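Long-range contacts in 11S globulin seed storage protein (Amaranthus hypochondriacus, PDB 3QAC), which probably serves as a seed storage protein, a nutrient reservoir built as a hexamer of two-cupin subunits: residues 34-39 against 52-57; 74-79 against 158-163; 19-24 against 374-379; 48-53 against 163-168. All blocks are in the same frame, centred on the assembly; numbering follows the deposited sequence.

Contact 1. Residues 34-39 against 52-57; sequences LTEVWD and VIRRTI
Glu36 and Arg54 face each other as a hydrogen-bonded pair of two antiparallel strands, and their side chains repeat the pairing as a salt bridge. Arg54 grips side-on: NE reaches Glu36 OE1 at 2.9 Å and NH1 reaches Glu36 OE2 at 2.9 Å, the latter nearly straight at 170°. Both oxygens lie close to the guanidinium plane but are met from above the carboxylate plane, the two planes standing 53° apart. A bend at chi3 (63°) brings NE and NH1 alongside the carboxylate. The tight part lies beside this pair. Trp38 sets CH2 over one guanidinium face, 3.7 Å from Arg54 CZ, and takes Val52 CG1 over its own ring face in a CH-pi contact. The looser end is partly exposed: Leu34 and Thr56 pair by two backbone bonds, but their side chains come no closer than CB to CB at 4.1 Å, and water 1, 2.8 Å from Glu36 OE1, also bonds Thr56 OG1. On the reverse face Val37 CG2 packs on Ile53 CG2 at 3.8 Å, while Arg55, salt-bridged to Glu190, makes a weak bond to Thr35 OG1. The pair is interior to its cupin sheet, strands 26-30 and 158-164 flanking it, with Leu377 of strand 377-380 packed on Trp38 and Val52.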
# COMPACT_ATOMS: atom_id res chain seq x y z
N LEU A 34 23.58 20.52 -15.12
CA LEU A 34 24.24 19.40 -14.49
C LEU A 34 23.21 18.61 -13.70
O LEU A 34 22.31 19.18 -13.08
CB LEU A 34 25.35 19.89 -13.56
CG LEU A 34 26.08 18.83 -12.74
CD1 LEU A 34 26.55 17.71 -13.63
CD2 LEU A 34 27.25 19.45 -11.97
N THR A 35 23.34 17.29 -13.73
CA THR A 35 22.51 16.42 -12.94
C THR A 35 23.40 15.53 -12.10
O THR A 35 24.15 14.70 -12.63
CB THR A 35 21.59 15.56 -13.82
OG1 THR A 35 20.67 16.42 -14.50
CG2 THR A 35 20.80 14.57 -12.96
N GLU A 36 23.32 15.70 -10.79
CA GLU A 36 24.09 14.90 -9.87
C GLU A 36 23.21 13.86 -9.19
O GLU A 36 22.17 14.19 -8.59
CB GLU A 36 24.74 15.81 -8.85
CG GLU A 36 25.40 17.00 -9.50
CD GLU A 36 25.95 17.98 -8.49
OE1 GLU A 36 25.44 19.11 -8.42
OE2 GLU A 36 26.89 17.61 -7.76
N VAL A 37 23.63 12.60 -9.28
CA VAL A 37 22.82 11.49 -8.80
C VAL A 37 23.48 10.79 -7.63
O VAL A 37 24.64 10.33 -7.72
CB VAL A 37 22.56 10.47 -9.92
CG1 VAL A 37 21.65 9.35 -9.42
CG2 VAL A 37 21.99 11.17 -11.15
N TRP A 38 22.75 10.73 -6.51
CA TRP A 38 23.27 10.02 -5.36
C TRP A 38 23.21 8.54 -5.69
O TRP A 38 22.54 8.15 -6.63
CB TRP A 38 22.48 10.34 -4.10
CG TRP A 38 22.96 11.58 -3.39
CD1 TRP A 38 23.66 11.64 -2.22
CD2 TRP A 38 22.77 12.94 -3.82
NE1 TRP A 38 23.92 12.95 -1.89
CE2 TRP A 38 23.38 13.77 -2.86
CE3 TRP A 38 22.15 13.53 -4.92
CZ2 TRP A 38 23.38 15.16 -2.96
CZ3 TRP A 38 22.14 14.90 -5.02
CH2 TRP A 38 22.75 15.71 -4.05
N ASP A 39 23.93 7.74 -4.92
CA ASP A 39 24.00 6.30 -5.14
C ASP A 39 22.80 5.63 -4.48
O ASP A 39 22.75 5.46 -3.27
CB ASP A 39 25.31 5.75 -4.58
CG ASP A 39 25.49 4.26 -4.82
OD1 ASP A 39 24.61 3.61 -5.42
OD2 ASP A 39 26.54 3.74 -4.40
N VAL A 52 17.83 10.28 -4.84
CA VAL A 52 17.94 11.71 -4.79
C VAL A 52 18.79 12.16 -5.96
O VAL A 52 19.83 11.55 -6.28
CB VAL A 52 18.53 12.18 -3.43
CG1 VAL A 52 18.70 13.68 -3.41
CG2 VAL A 52 17.65 11.73 -2.28
N ILE A 53 18.31 13.19 -6.64
CA ILE A 53 19.11 13.92 -7.60
C ILE A 53 19.12 15.41 -7.32
O ILE A 53 18.26 15.95 -6.60
CB ILE A 53 18.62 13.70 -9.03
CG1 ILE A 53 17.19 14.21 -9.18
CG2 ILE A 53 18.73 12.23 -9.40
CD1 ILE A 53 16.78 14.35 -10.65
N ARG A 54 20.12 16.08 -7.87
CA ARG A 54 20.18 17.52 -7.80
C ARG A 54 20.48 17.99 -9.20
O ARG A 54 21.42 17.51 -9.83
CB ARG A 54 21.24 17.97 -6.81
CG ARG A 54 21.57 19.46 -6.89
CD ARG A 54 22.57 19.86 -5.82
NE ARG A 54 23.85 19.19 -5.98
CZ ARG A 54 24.62 18.80 -4.97
NH1 ARG A 54 25.77 18.18 -5.20
NH2 ARG A 54 24.23 19.00 -3.72
N ARG A 55 19.65 18.88 -9.73
CA ARG A 55 19.87 19.39 -11.06
C ARG A 55 20.24 20.84 -10.94
O ARG A 55 19.61 21.59 -10.19
CB ARG A 55 18.64 19.27 -11.95
CG ARG A 55 18.09 17.86 -12.10
CD ARG A 55 16.98 17.83 -13.14
NE ARG A 55 16.35 16.52 -13.24
CZ ARG A 55 16.86 15.48 -13.90
NH1 ARG A 55 18.04 15.57 -14.51
NH2 ARG A 55 16.20 14.33 -13.94
N THR A 56 21.29 21.20 -11.66
CA THR A 56 21.72 22.57 -11.75
C THR A 56 21.49 22.98 -13.19
O THR A 56 22.13 22.47 -14.10
CB THR A 56 23.19 22.69 -11.41
OG1 THR A 56 23.38 22.26 -10.05
CG2 THR A 56 23.66 24.12 -11.56
N ILE A 57 20.53 23.85 -13.39
CA ILE A 57 20.18 24.29 -14.72
C ILE A 57 20.73 25.69 -14.87
O ILE A 57 20.31 26.62 -14.17
CB ILE A 57 18.66 24.37 -14.90
CG1 ILE A 57 18.02 23.04 -14.50
CG2 ILE A 57 18.31 24.76 -16.32
CD1 ILE A 57 16.51 23.05 -14.58
O HOH W 1 23.31 19.71 -10.08
O HOH W 2 19.86 8.46 -4.92

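Contact 2. Residues 74-79 against 158-163; sequences IYIEQG and LVAVIL
With CG1 anti to the backbone N (chi1 -180°), Val159 sends that methyl to Glu77 and its CG2 to Gln78; Glu77, with CG likewise anti to N (chi1 -176°), runs alongside it. Val159 CG1 lies 4.1 Å from Glu77 CB. One valine facing two successive residues is the mark of a classic beta bulge, and the backbone confirms it: Val159 O accepts from both Glu77 N and Gln78 N, the latter at 3.2 Å on a lone pair. Before the bulge the ladder is regular, Tyr75 N giving Val161 O an almost straight bond of 2.8 Å. An alanine in place of Val159 would probably open a gap beside the Glu77 and Gln78 side chains, leaving their aliphatic parts less firmly seated. On the other face Ala160 CB receives Ile74 CG2 at 3.7 Å and Ile76 CD1 at 3.8 Å, while Leu158 CD1 reaches over to Ile76 CG2. Glu77 OE2 touches Val161 CG2 but bonds to Tyr349 OH, and Tyr75 OH bonds to Lys327. In the sheet, strand 158-164 runs between 72-78 and 51-57, strand 138-142 lies beyond 72-78, and strands 346-351 and 394-401 of the second cupin cover the Tyr75 and Val161 face.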
# COMPACT_ATOMS: atom_id res chain seq x y z
N ILE A 74 10.28 18.22 -4.84
CA ILE A 74 11.34 19.06 -5.34
C ILE A 74 11.53 20.29 -4.45
O ILE A 74 10.58 21.00 -4.13
CB ILE A 74 11.01 19.52 -6.75
CG1 ILE A 74 10.70 18.30 -7.63
CG2 ILE A 74 12.15 20.33 -7.31
CD1 ILE A 74 9.94 18.59 -8.89
N TYR A 75 12.76 20.54 -4.04
CA TYR A 75 13.08 21.77 -3.36
C TYR A 75 13.98 22.60 -4.26
O TYR A 75 14.99 22.11 -4.77
CB TYR A 75 13.75 21.51 -2.02
CG TYR A 75 14.22 22.76 -1.31
CD1 TYR A 75 13.31 23.60 -0.70
CD2 TYR A 75 15.56 23.08 -1.25
CE1 TYR A 75 13.72 24.74 -0.05
CE2 TYR A 75 15.99 24.22 -0.59
CZ TYR A 75 15.06 25.04 0.00
OH TYR A 75 15.47 26.17 0.65
N ILE A 76 13.57 23.85 -4.47
CA ILE A 76 14.35 24.79 -5.25
C ILE A 76 15.36 25.40 -4.30
O ILE A 76 15.02 26.24 -3.48
CB ILE A 76 13.46 25.89 -5.85
CG1 ILE A 76 12.41 25.27 -6.79
CG2 ILE A 76 14.28 26.92 -6.58
CD1 ILE A 76 12.97 24.25 -7.77
N GLU A 77 16.60 24.93 -4.40
CA GLU A 77 17.62 25.33 -3.45
C GLU A 77 18.07 26.73 -3.79
O GLU A 77 18.41 27.52 -2.91
CB GLU A 77 18.82 24.39 -3.55
CG GLU A 77 19.89 24.69 -2.53
CD GLU A 77 21.21 24.03 -2.85
OE1 GLU A 77 22.20 24.77 -3.09
OE2 GLU A 77 21.28 22.78 -2.86
N GLN A 78 18.06 27.03 -5.08
CA GLN A 78 18.65 28.26 -5.56
C GLN A 78 17.99 28.67 -6.85
O GLN A 78 17.63 27.83 -7.66
CB GLN A 78 20.13 28.04 -5.82
CG GLN A 78 20.94 29.32 -6.04
CD GLN A 78 22.42 29.03 -6.31
OE1 GLN A 78 22.79 28.65 -7.42
NE2 GLN A 78 23.26 29.21 -5.29
N GLY A 79 17.85 29.97 -7.03
CA GLY A 79 17.40 30.51 -8.29
C GLY A 79 15.89 30.62 -8.41
O GLY A 79 15.13 30.39 -7.46
N LEU A 158 19.74 27.71 -11.57
CA LEU A 158 18.53 27.21 -10.93
C LEU A 158 18.84 25.83 -10.38
O LEU A 158 19.22 24.94 -11.13
CB LEU A 158 17.39 27.14 -11.94
CG LEU A 158 16.12 26.47 -11.43
CD1 LEU A 158 15.62 27.16 -10.18
CD2 LEU A 158 15.05 26.44 -12.53
N VAL A 159 18.68 25.66 -9.08
CA VAL A 159 19.08 24.40 -8.46
C VAL A 159 17.96 23.74 -7.66
O VAL A 159 17.39 24.31 -6.72
CB VAL A 159 20.36 24.55 -7.60
CG1 VAL A 159 20.75 23.22 -6.97
CG2 VAL A 159 21.50 25.09 -8.45
N ALA A 160 17.63 22.51 -8.07
CA ALA A 160 16.56 21.76 -7.45
C ALA A 160 17.09 20.45 -6.86
O ALA A 160 17.87 19.71 -7.48
CB ALA A 160 15.47 21.50 -8.47
N VAL A 161 16.69 20.19 -5.63
CA VAL A 161 17.03 18.96 -4.98
C VAL A 161 15.77 18.13 -5.00
O VAL A 161 14.71 18.52 -4.51
CB VAL A 161 17.56 19.18 -3.56
CG1 VAL A 161 17.86 17.87 -2.89
CG2 VAL A 161 18.82 20.06 -3.60
N ILE A 162 15.90 16.97 -5.62
CA ILE A 162 14.75 16.17 -5.97
C ILE A 162 14.77 14.84 -5.24
O ILE A 162 15.68 14.03 -5.42
CB ILE A 162 14.74 15.96 -7.47
CG1 ILE A 162 14.73 17.33 -8.17
CG2 ILE A 162 13.58 15.08 -7.89
CD1 ILE A 162 14.81 17.28 -9.67
N LEU A 163 13.79 14.63 -4.37
CA LEU A 163 13.56 13.29 -3.86
C LEU A 163 12.63 12.54 -4.80
O LEU A 163 11.55 13.04 -5.17
CB LEU A 163 12.94 13.33 -2.46
CG LEU A 163 12.64 11.91 -1.99
CD1 LEU A 163 13.72 11.43 -1.04
CD2 LEU A 163 11.28 11.83 -1.33

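Contact 3. Residues 19-24 against 374-379; sequences LTALEP and RGQLVV
Leu22 and Leu377 form a single antiparallel bridge that joins the loop before strand 26-30 of the first cupin to strand 377-380 of the second. Leu22 N donates to Leu377 O at 2.8 Å and 169°, and the return bond runs from Leu377 N to Leu22 O at 3.1 Å. Their side chains meet where Leu377 CD1 reaches Leu22 CB at 3.9 Å; Leu377 has CG between the backbone N and the carbonyl carbon (chi1 62°), which turns its end toward Leu22. At one end of the bridge lies a polar pair: Gln376 and Glu23 run side by side, and NE2 of Gln376 gives OE2 of Glu23 a bond of 2.9 Å. The acceptor lies near the amide plane, yet the donor stands above the carboxylate plane. At the other end the backbones part, and water 3 spans them, giving a proton to Thr20 O at 2.6 Å and accepting one from Val379 N at 2.9 Å. There Leu19 CB lies 4.1 Å from Val378 CG2. In the second shell, Ser373 N bonds to Gln376 OE1 and so orients the amide with NE2 toward Glu23, Trp38 NE1 adds a further donor to Leu22 O, and Phe45 of helix 43-48 packs on both leucines. A leucine in place of Gln376 would probably leave the Glu23 carboxylate without its amide donor and Ser373 N without its acceptor. The chemistry is thus zoned: apolar contact and paired backbone groups at the buried centre, a charge-to-amide bond at the exposed margin, and a water where direct pairing lapses.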
# COMPACT_ATOMS: atom_id res chain seq x y z
N LEU A 19 25.43 4.96 9.03
CA LEU A 19 24.94 5.86 8.01
C LEU A 19 26.10 6.74 7.63
O LEU A 19 27.09 6.84 8.34
CB LEU A 19 23.80 6.72 8.51
CG LEU A 19 22.52 6.02 8.96
CD1 LEU A 19 21.62 7.02 9.72
CD2 LEU A 19 21.80 5.39 7.78
N THR A 20 25.97 7.37 6.48
CA THR A 20 27.06 8.13 5.93
C THR A 20 26.53 9.46 5.43
O THR A 20 25.37 9.56 5.01
CB THR A 20 27.75 7.32 4.82
OG1 THR A 20 28.94 6.73 5.35
CG2 THR A 20 28.09 8.20 3.64
N ALA A 21 27.34 10.50 5.53
CA ALA A 21 27.05 11.74 4.85
C ALA A 21 27.22 11.41 3.37
O ALA A 21 28.32 11.10 2.93
CB ALA A 21 28.00 12.82 5.28
N LEU A 22 26.12 11.45 2.63
CA LEU A 22 26.12 11.05 1.23
C LEU A 22 26.17 12.21 0.26
O LEU A 22 25.50 13.23 0.42
CB LEU A 22 24.91 10.17 0.93
CG LEU A 22 24.87 8.86 1.71
CD1 LEU A 22 23.49 8.19 1.65
CD2 LEU A 22 25.99 7.90 1.22
N GLU A 23 26.98 12.03 -0.78
CA GLU A 23 27.09 13.00 -1.84
C GLU A 23 26.87 12.28 -3.15
O GLU A 23 26.89 11.05 -3.20
CB GLU A 23 28.45 13.66 -1.78
CG GLU A 23 28.78 14.17 -0.39
CD GLU A 23 30.12 14.88 -0.35
OE1 GLU A 23 30.50 15.49 -1.36
OE2 GLU A 23 30.79 14.81 0.70
N PRO A 24 26.58 13.05 -4.21
CA PRO A 24 26.34 12.45 -5.52
C PRO A 24 27.52 11.57 -5.88
O PRO A 24 28.65 11.94 -5.58
CB PRO A 24 26.28 13.65 -6.47
CG PRO A 24 25.97 14.81 -5.62
CD PRO A 24 26.55 14.52 -4.26
N ARG A 374 27.02 21.77 3.29
CA ARG A 374 26.36 22.05 2.02
C ARG A 374 26.38 20.82 1.11
O ARG A 374 27.42 20.23 0.88
CB ARG A 374 27.02 23.25 1.32
CG ARG A 374 26.56 23.56 -0.12
CD ARG A 374 25.20 22.90 -0.45
NE ARG A 374 24.80 22.89 -1.87
CZ ARG A 374 25.47 22.31 -2.88
NH1 ARG A 374 26.64 21.72 -2.69
NH2 ARG A 374 24.95 22.37 -4.11
N GLY A 375 25.20 20.44 0.62
CA GLY A 375 25.09 19.51 -0.48
C GLY A 375 25.17 18.07 -0.07
O GLY A 375 25.07 17.18 -0.91
N GLN A 376 25.39 17.82 1.21
CA GLN A 376 25.37 16.46 1.73
C GLN A 376 24.01 16.14 2.32
O GLN A 376 23.31 17.03 2.81
CB GLN A 376 26.41 16.29 2.82
CG GLN A 376 27.80 16.76 2.44
CD GLN A 376 28.80 16.48 3.55
OE1 GLN A 376 28.53 16.72 4.72
NE2 GLN A 376 29.96 15.96 3.18
N LEU A 377 23.66 14.86 2.32
CA LEU A 377 22.43 14.45 2.95
C LEU A 377 22.71 13.23 3.77
O LEU A 377 23.64 12.48 3.49
CB LEU A 377 21.35 14.15 1.91
CG LEU A 377 21.65 13.02 0.92
CD1 LEU A 377 21.40 11.66 1.58
CD2 LEU A 377 20.80 13.17 -0.34
N VAL A 378 21.92 13.02 4.81
CA VAL A 378 21.93 11.74 5.48
C VAL A 378 20.51 11.21 5.48
O VAL A 378 19.54 11.98 5.54
CB VAL A 378 22.47 11.84 6.90
CG1 VAL A 378 21.67 12.88 7.72
CG2 VAL A 378 22.47 10.47 7.57
N VAL A 379 20.39 9.89 5.43
CA VAL A 379 19.10 9.27 5.51
C VAL A 379 18.85 8.89 6.94
O VAL A 379 19.59 8.07 7.52
CB VAL A 379 19.02 8.00 4.66
CG1 VAL A 379 17.64 7.34 4.81
CG2 VAL A 379 19.30 8.32 3.22
O HOH W 3 22.95 8.65 5.03

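Contact 4. Residues 48-53 against 163-168; sequences AGVSVI and LIDTAN
Gly49 O draws donors from the turn opposite: Ala167 N reaches it at 3.0 Å, and Thr166 OG1 lies 2.9 Å away in a weak bond that is not settled. The glycine follows helix 43-48 with positive phi (71°), and a side chain there would collide with Ala167 CB. The type I turn from Asp165 to Asn168 presents these groups, held by Asn168 ND2, which donates to Asp165 OD2 at 2.7 Å. Thr166 has OG1 between the backbone N and the carbonyl carbon (chi1 44°), where it also meets water 5, 2.6 Å from it and shared with Ser51 OG; that hydroxyl has a second partner in Ser40. Farther along, Ser51 and Ile164 are a hydrogen-bonded antiparallel pair, Ile164 N giving Ser51 O a bond of 2.8 Å at 171°. The apolar part turns on one methyl: Leu163 CD1 fits against Val50, 3.6 Å from its CB, and also reaches Val52 CG2 at 4.1 Å. Here strands 51-57 and 158-164, neighbours in the sheet, begin and end side by side, the helix leading into one and the turn leading out of the other; Ile347 of strand 346-351 packs on Val50, Val52 and Leu163.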
# COMPACT_ATOMS: atom_id res chain seq x y z
N ALA A 48 15.18 3.32 2.65
CA ALA A 48 14.22 4.41 2.53
C ALA A 48 13.38 4.26 1.27
O ALA A 48 12.25 4.71 1.20
CB ALA A 48 14.93 5.75 2.53
N GLY A 49 13.95 3.59 0.27
CA GLY A 49 13.24 3.35 -0.98
C GLY A 49 13.09 4.63 -1.77
O GLY A 49 12.03 4.94 -2.32
N VAL A 50 14.17 5.40 -1.82
CA VAL A 50 14.15 6.64 -2.56
C VAL A 50 15.43 6.81 -3.31
O VAL A 50 16.40 6.07 -3.10
CB VAL A 50 13.95 7.85 -1.65
CG1 VAL A 50 12.64 7.70 -0.84
CG2 VAL A 50 15.14 8.02 -0.73
N SER A 51 15.42 7.76 -4.22
CA SER A 51 16.64 8.19 -4.88
C SER A 51 16.65 9.70 -4.77
O SER A 51 15.61 10.34 -4.59
CB SER A 51 16.66 7.75 -6.34
OG SER A 51 16.73 6.33 -6.45
N VAL A 52 17.83 10.28 -4.84
CA VAL A 52 17.94 11.71 -4.79
C VAL A 52 18.79 12.16 -5.96
O VAL A 52 19.83 11.55 -6.28
CB VAL A 52 18.53 12.18 -3.43
CG1 VAL A 52 18.70 13.68 -3.41
CG2 VAL A 52 17.65 11.73 -2.28
N ILE A 53 18.31 13.19 -6.64
CA ILE A 53 19.11 13.92 -7.60
C ILE A 53 19.12 15.41 -7.32
O ILE A 53 18.26 15.95 -6.60
CB ILE A 53 18.62 13.70 -9.03
CG1 ILE A 53 17.19 14.21 -9.18
CG2 ILE A 53 18.73 12.23 -9.40
CD1 ILE A 53 16.78 14.35 -10.65
N LEU A 163 13.79 14.63 -4.37
CA LEU A 163 13.56 13.29 -3.86
C LEU A 163 12.63 12.54 -4.80
O LEU A 163 11.55 13.04 -5.17
CB LEU A 163 12.94 13.33 -2.46
CG LEU A 163 12.64 11.91 -1.99
CD1 LEU A 163 13.72 11.43 -1.04
CD2 LEU A 163 11.28 11.83 -1.33
N ILE A 164 13.07 11.35 -5.20
CA ILE A 164 12.29 10.48 -6.07
C ILE A 164 11.87 9.26 -5.28
O ILE A 164 12.70 8.43 -4.90
CB ILE A 164 13.07 10.01 -7.29
CG1 ILE A 164 13.78 11.20 -7.96
CG2 ILE A 164 12.14 9.30 -8.27
CD1 ILE A 164 14.61 10.80 -9.13
N ASP A 165 10.57 9.14 -5.03
CA ASP A 165 10.09 8.16 -4.07
C ASP A 165 9.72 6.87 -4.78
O ASP A 165 8.54 6.57 -4.99
CB ASP A 165 8.91 8.72 -3.30
CG ASP A 165 8.34 7.72 -2.34
OD1 ASP A 165 9.11 6.81 -1.97
OD2 ASP A 165 7.13 7.83 -1.98
N THR A 166 10.75 6.10 -5.13
CA THR A 166 10.59 4.92 -5.96
C THR A 166 9.74 3.89 -5.25
O THR A 166 9.07 3.10 -5.89
CB THR A 166 11.96 4.32 -6.29
OG1 THR A 166 12.75 4.30 -5.10
CG2 THR A 166 12.68 5.17 -7.29
N ALA A 167 9.76 3.90 -3.92
CA ALA A 167 8.95 2.97 -3.15
C ALA A 167 7.48 3.40 -2.97
O ALA A 167 6.71 2.73 -2.30
CB ALA A 167 9.58 2.73 -1.78
N ASN A 168 7.10 4.53 -3.56
CA ASN A 168 5.72 5.00 -3.49
C ASN A 168 4.80 3.98 -4.12
O ASN A 168 5.12 3.42 -5.16
CB ASN A 168 5.57 6.34 -4.23
CG ASN A 168 4.36 7.17 -3.75
OD1 ASN A 168 3.24 7.04 -4.26
ND2 ASN A 168 4.59 8.02 -2.77
O HOH W 4 9.76 5.76 0.17
O HOH W 5 15.29 4.24 -5.72

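How the contacts relate
Contacts 1, 4 and 2 step across one antiparallel sheet of the first cupin, through strands 33-37, 51-57, 158-164 and 72-78 in that order. Contacts 1 and 2 have centres about 10 Å apart and are joined by the bond from Ile162 N to Ile53 O; contact 4 shares Val52 and Ile53 with contact 1 and Leu163 with contact 2. Along the chain, contact 2 is nested in the loop closed by contact 4, and all three lie within that closed by contact 3. Contact 3, with its centre about 13 Å from that of contact 1, brings in the second cupin, so sequence-distant segments unite the two domains within one subunit.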